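Local coordinates for DisA protein (Sorangium cellulosum, PDB 6CCA) that probably transfers methyl groups to carbon of a polyketide intermediate, building a gem-dimethyl group on the disorazol assembly line, at residues E66-F79 with Y105-L118. Numbering follows the deposited sequence.
Sequences EDLLLCIFQDMGAF and YDSLLAILEGAGYL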
loop_
_atom_site.group_PDB
_atom_site.type_symbol
_atom_site.label_atom_id
_atom_site.label_comp_id
_atom_site.label_asym_id
_atom_site.label_seq_id
_atom_site.Cartn_x
_atom_site.Cartn_y
_atom_site.Cartn_z
ATOM N N GLU A 66 -17.280 9.561 -0.148
ATOM C CA GLU A 66 -18.641 9.098 -0.338
ATOM C C GLU A 66 -19.473 10.071 -1.190
ATOM O O GLU A 66 -20.149 9.657 -2.129
ATOM C CB GLU A 66 -19.306 8.940 1.034
ATOM C CG GLU A 66 -18.729 7.788 1.814
ATOM C CD GLU A 66 -19.156 7.784 3.274
ATOM O OE1 GLU A 66 -19.726 8.756 3.782
ATOM O OE2 GLU A 66 -18.914 6.750 3.879
ATOM N N ASP A 67 -19.427 11.347 -0.796
ATOM C CA ASP A 67 -20.126 12.407 -1.482
ATOM C C ASP A 67 -19.658 12.634 -2.922
ATOM O O ASP A 67 -20.433 12.766 -3.846
ATOM C CB ASP A 67 -19.963 13.665 -0.693
ATOM C CG ASP A 67 -20.651 13.580 0.716
ATOM O OD1 ASP A 67 -21.340 12.578 1.041
ATOM O OD2 ASP A 67 -20.352 14.444 1.519
ATOM N N LEU A 68 -18.340 12.576 -3.105
ATOM C CA LEU A 68 -17.715 12.677 -4.420
ATOM C C LEU A 68 -18.200 11.557 -5.308
ATOM O O LEU A 68 -18.445 11.772 -6.498
ATOM C CB LEU A 68 -16.159 12.596 -4.224
ATOM C CG LEU A 68 -15.325 12.999 -5.450
ATOM C CD1 LEU A 68 -15.568 14.434 -5.969
ATOM C CD2 LEU A 68 -13.853 12.737 -5.073
ATOM N N LEU A 69 -18.249 10.335 -4.753
ATOM C CA LEU A 69 -18.726 9.210 -5.490
ATOM C C LEU A 69 -20.189 9.407 -5.940
ATOM O O LEU A 69 -20.525 9.120 -7.080
ATOM C CB LEU A 69 -18.569 7.932 -4.664
ATOM C CG LEU A 69 -19.081 6.683 -5.332
ATOM C CD1 LEU A 69 -18.460 6.404 -6.677
ATOM C CD2 LEU A 69 -18.873 5.469 -4.406
ATOM N N LEU A 70 -21.041 9.862 -5.058
ATOM C CA LEU A 70 -22.420 10.143 -5.479
ATOM C C LEU A 70 -22.422 11.134 -6.669
ATOM O O LEU A 70 -23.127 10.918 -7.698
ATOM C CB LEU A 70 -23.230 10.686 -4.356
ATOM C CG LEU A 70 -24.714 10.999 -4.680
ATOM C CD1 LEU A 70 -25.479 9.845 -5.310
ATOM C CD2 LEU A 70 -25.444 11.508 -3.412
ATOM N N CYS A 71 -21.606 12.179 -6.545
ATOM C CA CYS A 71 -21.431 13.168 -7.611
ATOM C C CYS A 71 -20.970 12.529 -8.912
ATOM O O CYS A 71 -21.521 12.869 -9.977
ATOM C CB CYS A 71 -20.538 14.312 -7.169
ATOM S SG CYS A 71 -20.707 15.771 -8.243
ATOM N N ILE A 72 -20.043 11.564 -8.877
ATOM C CA ILE A 72 -19.605 10.905 -10.105
ATOM C C ILE A 72 -20.779 10.190 -10.820
ATOM O O ILE A 72 -21.031 10.359 -12.029
ATOM C CB ILE A 72 -18.504 9.871 -9.777
ATOM C CG1 ILE A 72 -17.220 10.630 -9.413
ATOM C CG2 ILE A 72 -18.312 8.892 -10.945
ATOM C CD1 ILE A 72 -16.169 9.812 -8.703
ATOM N N PHE A 73 -21.525 9.407 -10.079
ATOM C CA PHE A 73 -22.762 8.825 -10.671
ATOM C C PHE A 73 -23.732 9.884 -11.254
ATOM O O PHE A 73 -24.272 9.688 -12.378
ATOM C CB PHE A 73 -23.465 7.931 -9.661
ATOM C CG PHE A 73 -22.824 6.579 -9.493
ATOM C CD1 PHE A 73 -23.112 5.545 -10.381
ATOM C CD2 PHE A 73 -21.981 6.337 -8.448
ATOM C CE1 PHE A 73 -22.543 4.284 -10.229
ATOM C CE2 PHE A 73 -21.405 5.085 -8.268
ATOM C CZ PHE A 73 -21.687 4.049 -9.138
ATOM N N GLN A 74 -23.978 10.971 -10.515
ATOM C CA GLN A 74 -24.882 12.009 -10.981
ATOM C C GLN A 74 -24.384 12.624 -12.255
ATOM O O GLN A 74 -25.181 12.824 -13.215
ATOM C CB GLN A 74 -25.093 13.091 -9.954
ATOM C CG GLN A 74 -25.766 12.549 -8.722
ATOM C CD GLN A 74 -26.037 13.548 -7.676
ATOM O OE1 GLN A 74 -25.396 14.617 -7.589
ATOM N NE2 GLN A 74 -27.012 13.223 -6.822
ATOM N N ASP A 75 -23.066 12.893 -12.307
ATOM C CA ASP A 75 -22.439 13.314 -13.573
ATOM C C ASP A 75 -22.658 12.325 -14.695
ATOM O O ASP A 75 -22.675 12.728 -15.810
ATOM C CB ASP A 75 -20.935 13.472 -13.433
ATOM C CG ASP A 75 -20.551 14.641 -12.521
ATOM O OD1 ASP A 75 -21.369 15.547 -12.258
ATOM O OD2 ASP A 75 -19.395 14.684 -12.076
ATOM N N MET A 76 -22.734 11.033 -14.419
ATOM C CA MET A 76 -23.061 10.061 -15.444
ATOM C C MET A 76 -24.585 9.850 -15.676
ATOM O O MET A 76 -24.952 8.957 -16.440
ATOM C CB MET A 76 -22.380 8.752 -15.129
ATOM C CG MET A 76 -20.862 8.806 -15.223
ATOM S SD MET A 76 -20.043 7.400 -14.498
ATOM C CE MET A 76 -20.044 6.299 -15.874
ATOM N N GLY A 77 -25.438 10.626 -15.011
ATOM C CA GLY A 77 -26.897 10.529 -15.157
ATOM C C GLY A 77 -27.536 9.441 -14.315
ATOM O O GLY A 77 -28.555 8.853 -14.710
ATOM N N ALA A 78 -26.925 9.128 -13.176
ATOM C CA ALA A 78 -27.502 8.188 -12.229
ATOM C C ALA A 78 -27.601 8.767 -10.840
ATOM O O ALA A 78 -26.822 9.662 -10.385
ATOM C CB ALA A 78 -26.725 6.869 -12.230
ATOM N N PHE A 79 -28.621 8.298 -10.146
ATOM C CA PHE A 79 -28.874 8.673 -8.816
ATOM C C PHE A 79 -29.006 10.170 -8.615
ATOM O O PHE A 79 -28.590 10.676 -7.588
ATOM C CB PHE A 79 -27.741 8.133 -7.891
ATOM C CG PHE A 79 -27.448 6.702 -8.058
ATOM C CD1 PHE A 79 -28.458 5.781 -8.308
ATOM C CD2 PHE A 79 -26.145 6.223 -7.884
ATOM C CE1 PHE A 79 -28.196 4.437 -8.433
ATOM C CE2 PHE A 79 -25.876 4.886 -8.014
ATOM C CZ PHE A 79 -26.892 3.969 -8.309
ATOM N N TYR A 105 -17.227 -1.556 -9.547
ATOM C CA TYR A 105 -18.599 -1.055 -9.602
ATOM C C TYR A 105 -19.380 -1.575 -8.467
ATOM O O TYR A 105 -20.017 -0.789 -7.766
ATOM C CB TYR A 105 -19.229 -1.432 -10.965
ATOM C CG TYR A 105 -20.737 -1.170 -11.080
ATOM C CD1 TYR A 105 -21.220 0.100 -11.310
ATOM C CD2 TYR A 105 -21.658 -2.230 -10.997
ATOM C CE1 TYR A 105 -22.600 0.336 -11.416
ATOM C CE2 TYR A 105 -23.022 -2.005 -11.131
ATOM C CZ TYR A 105 -23.483 -0.713 -11.355
ATOM O OH TYR A 105 -24.855 -0.439 -11.478
ATOM N N ASP A 106 -19.359 -2.893 -8.197
ATOM C CA ASP A 106 -20.065 -3.398 -7.025
ATOM C C ASP A 106 -19.578 -2.748 -5.743
ATOM O O ASP A 106 -20.378 -2.453 -4.832
ATOM C CB ASP A 106 -19.936 -4.913 -6.845
ATOM C CG ASP A 106 -20.512 -5.724 -8.061
ATOM O OD1 ASP A 106 -21.385 -5.227 -8.826
ATOM O OD2 ASP A 106 -19.998 -6.847 -8.242
ATOM N N SER A 107 -18.251 -2.606 -5.602
ATOM C CA SER A 107 -17.733 -1.917 -4.423
ATOM C C SER A 107 -18.231 -0.442 -4.300
ATOM O O SER A 107 -18.569 0.004 -3.186
ATOM C CB SER A 107 -16.177 -1.954 -4.426
ATOM O OG SER A 107 -15.725 -1.405 -3.197
ATOM N N LEU A 108 -18.316 0.246 -5.405
ATOM C CA LEU A 108 -18.761 1.675 -5.396
ATOM C C LEU A 108 -20.240 1.735 -4.926
ATOM O O LEU A 108 -20.599 2.603 -4.140
ATOM C CB LEU A 108 -18.611 2.336 -6.752
ATOM C CG LEU A 108 -17.166 2.433 -7.286
ATOM C CD1 LEU A 108 -17.141 3.039 -8.680
ATOM C CD2 LEU A 108 -16.219 3.146 -6.284
ATOM N N LEU A 109 -21.073 0.788 -5.409
ATOM C CA LEU A 109 -22.467 0.722 -4.908
ATOM C C LEU A 109 -22.536 0.512 -3.417
ATOM O O LEU A 109 -23.277 1.186 -2.690
ATOM C CB LEU A 109 -23.257 -0.312 -5.705
ATOM C CG LEU A 109 -23.434 -0.010 -7.196
ATOM C CD1 LEU A 109 -24.190 -1.156 -7.883
ATOM C CD2 LEU A 109 -24.003 1.399 -7.476
ATOM N N ALA A 110 -21.709 -0.413 -2.866
ATOM C CA ALA A 110 -21.686 -0.633 -1.432
ATOM C C ALA A 110 -21.165 0.552 -0.645
ATOM O O ALA A 110 -21.595 0.792 0.472
ATOM C CB ALA A 110 -20.838 -1.875 -1.073
ATOM N N ILE A 111 -20.195 1.312 -1.193
ATOM C CA ILE A 111 -19.821 2.591 -0.557
ATOM C C ILE A 111 -21.030 3.537 -0.433
ATOM O O ILE A 111 -21.265 4.096 0.647
ATOM C CB ILE A 111 -18.717 3.341 -1.346
ATOM C CG1 ILE A 111 -17.425 2.530 -1.216
ATOM C CG2 ILE A 111 -18.573 4.727 -0.762
ATOM C CD1 ILE A 111 -16.207 3.047 -1.959
ATOM N N LEU A 112 -21.778 3.670 -1.527
ATOM C CA LEU A 112 -23.009 4.509 -1.451
ATOM C C LEU A 112 -24.051 3.960 -0.437
ATOM O O LEU A 112 -24.725 4.730 0.322
ATOM C CB LEU A 112 -23.599 4.688 -2.826
ATOM C CG LEU A 112 -22.749 5.487 -3.828
ATOM C CD1 LEU A 112 -23.442 5.542 -5.180
ATOM C CD2 LEU A 112 -22.418 6.826 -3.223
ATOM N N GLU A 113 -24.166 2.672 -0.403
ATOM C CA GLU A 113 -25.047 2.011 0.559
ATOM C C GLU A 113 -24.603 2.294 1.987
ATOM O O GLU A 113 -25.393 2.675 2.843
ATOM C CB GLU A 113 -25.101 0.517 0.257
ATOM C CG GLU A 113 -26.064 -0.235 1.196
ATOM C CD GLU A 113 -25.855 -1.736 1.181
ATOM O OE1 GLU A 113 -24.768 -2.260 0.809
ATOM O OE2 GLU A 113 -26.814 -2.406 1.529
ATOM N N GLY A 114 -23.304 2.162 2.269
ATOM C CA GLY A 114 -22.789 2.411 3.592
ATOM C C GLY A 114 -22.866 3.848 4.018
ATOM O O GLY A 114 -22.990 4.152 5.219
ATOM N N ALA A 115 -22.887 4.761 3.039
ATOM C CA ALA A 115 -23.052 6.154 3.313
ATOM C C ALA A 115 -24.540 6.568 3.527
ATOM O O ALA A 115 -24.783 7.738 3.774
ATOM C CB ALA A 115 -22.470 6.971 2.142
ATOM N N GLY A 116 -25.495 5.665 3.328
ATOM C CA GLY A 116 -26.903 6.037 3.476
ATOM C C GLY A 116 -27.554 6.637 2.236
ATOM O O GLY A 116 -28.683 7.117 2.304
ATOM N N TYR A 117 -26.884 6.586 1.066
ATOM C CA TYR A 117 -27.475 7.087 -0.158
ATOM C C TYR A 117 -28.273 6.082 -0.943
ATOM O O TYR A 117 -29.184 6.471 -1.685
ATOM C CB TYR A 117 -26.361 7.665 -1.072
ATOM C CG TYR A 117 -25.657 8.921 -0.552
ATOM C CD1 TYR A 117 -26.375 10.042 -0.182
ATOM C CD2 TYR A 117 -24.264 9.018 -0.488
ATOM C CE1 TYR A 117 -25.769 11.195 0.286
ATOM C CE2 TYR A 117 -23.645 10.165 -0.034
ATOM C CZ TYR A 117 -24.404 11.267 0.340
ATOM O OH TYR A 117 -23.844 12.428 0.814
ATOM N N LEU A 118 -27.918 4.785 -0.878
ATOM C CA LEU A 118 -28.625 3.724 -1.594
ATOM C C LEU A 118 -29.122 2.732 -0.537
ATOM O O LEU A 118 -28.476 2.549 0.487
ATOM C CB LEU A 118 -27.756 2.930 -2.563
ATOM C CG LEU A 118 -27.246 3.619 -3.812
ATOM C CD1 LEU A 118 -26.482 2.661 -4.654
ATOM C CD2 LEU A 118 -28.378 4.281 -4.627
HETATM O O HOH W 1 -19.709 4.047 2.918
#
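Phe73 enters the helix of 105-114 as a knob in a hole formed by Tyr105, Leu108, Leu109 and Leu112. Its ring edge faces Tyr105 CE1 and Leu108 CB, while Leu112 CD1 lies 3.7 Å from Phe73 CD2. A flat, wide phenylalanine suits this place, because Phe79 CE2 can rest on one of its faces near the rim. Phe79 in turn takes a methyl over a face: Leu118 CD2 stands 3.9 Å from the centroid of the Phe79 ring, a CH-pi contact, and Leu109 CD2 meets the same ring at its edge. The helix axes, 9.7 Å apart at closest, cross at -121°, and each helix stops in a Schellman motif whose positive-phi residue is glycine, Gly77 or Gly116. These C-terminal turns bring Phe79 and Tyr117 back against the opposite helix in what the chain order of helices and strands suggests is a winged-helix-like unit, with Leu118 starting the strand that follows the helix of 105-114; helix 342-346 flanks it beside Leu108 and Ile111. Leu69, with CG anti to the backbone N (chi1 178°), sends CD2 among Leu108, Ile111 and Leu112, 3.7 Å from Ile111 CB; a branched aliphatic chain can touch all three at once. Leu70 CD2 sits almost centrally over the Tyr117 ring, 3.6 Å from its centroid and 9° off the normal. That tyrosine is amphipathic in use: its face packs on leucine, while Tyr117 OH donates a short 2.5 Å bond to Asp67 OD1, reaching it from above the carboxylate plane. Lys134 also bonds the hydroxyl, which would probably help to hold it. Small Ala115 lets Glu66 lie close, with Ala115 CB 3.6 Å from Glu66 CD. Arg63 forms a salt bridge with Glu66 OE2, and a water donates to both this oxygen and Ile111 O, 2.8 Å from the latter.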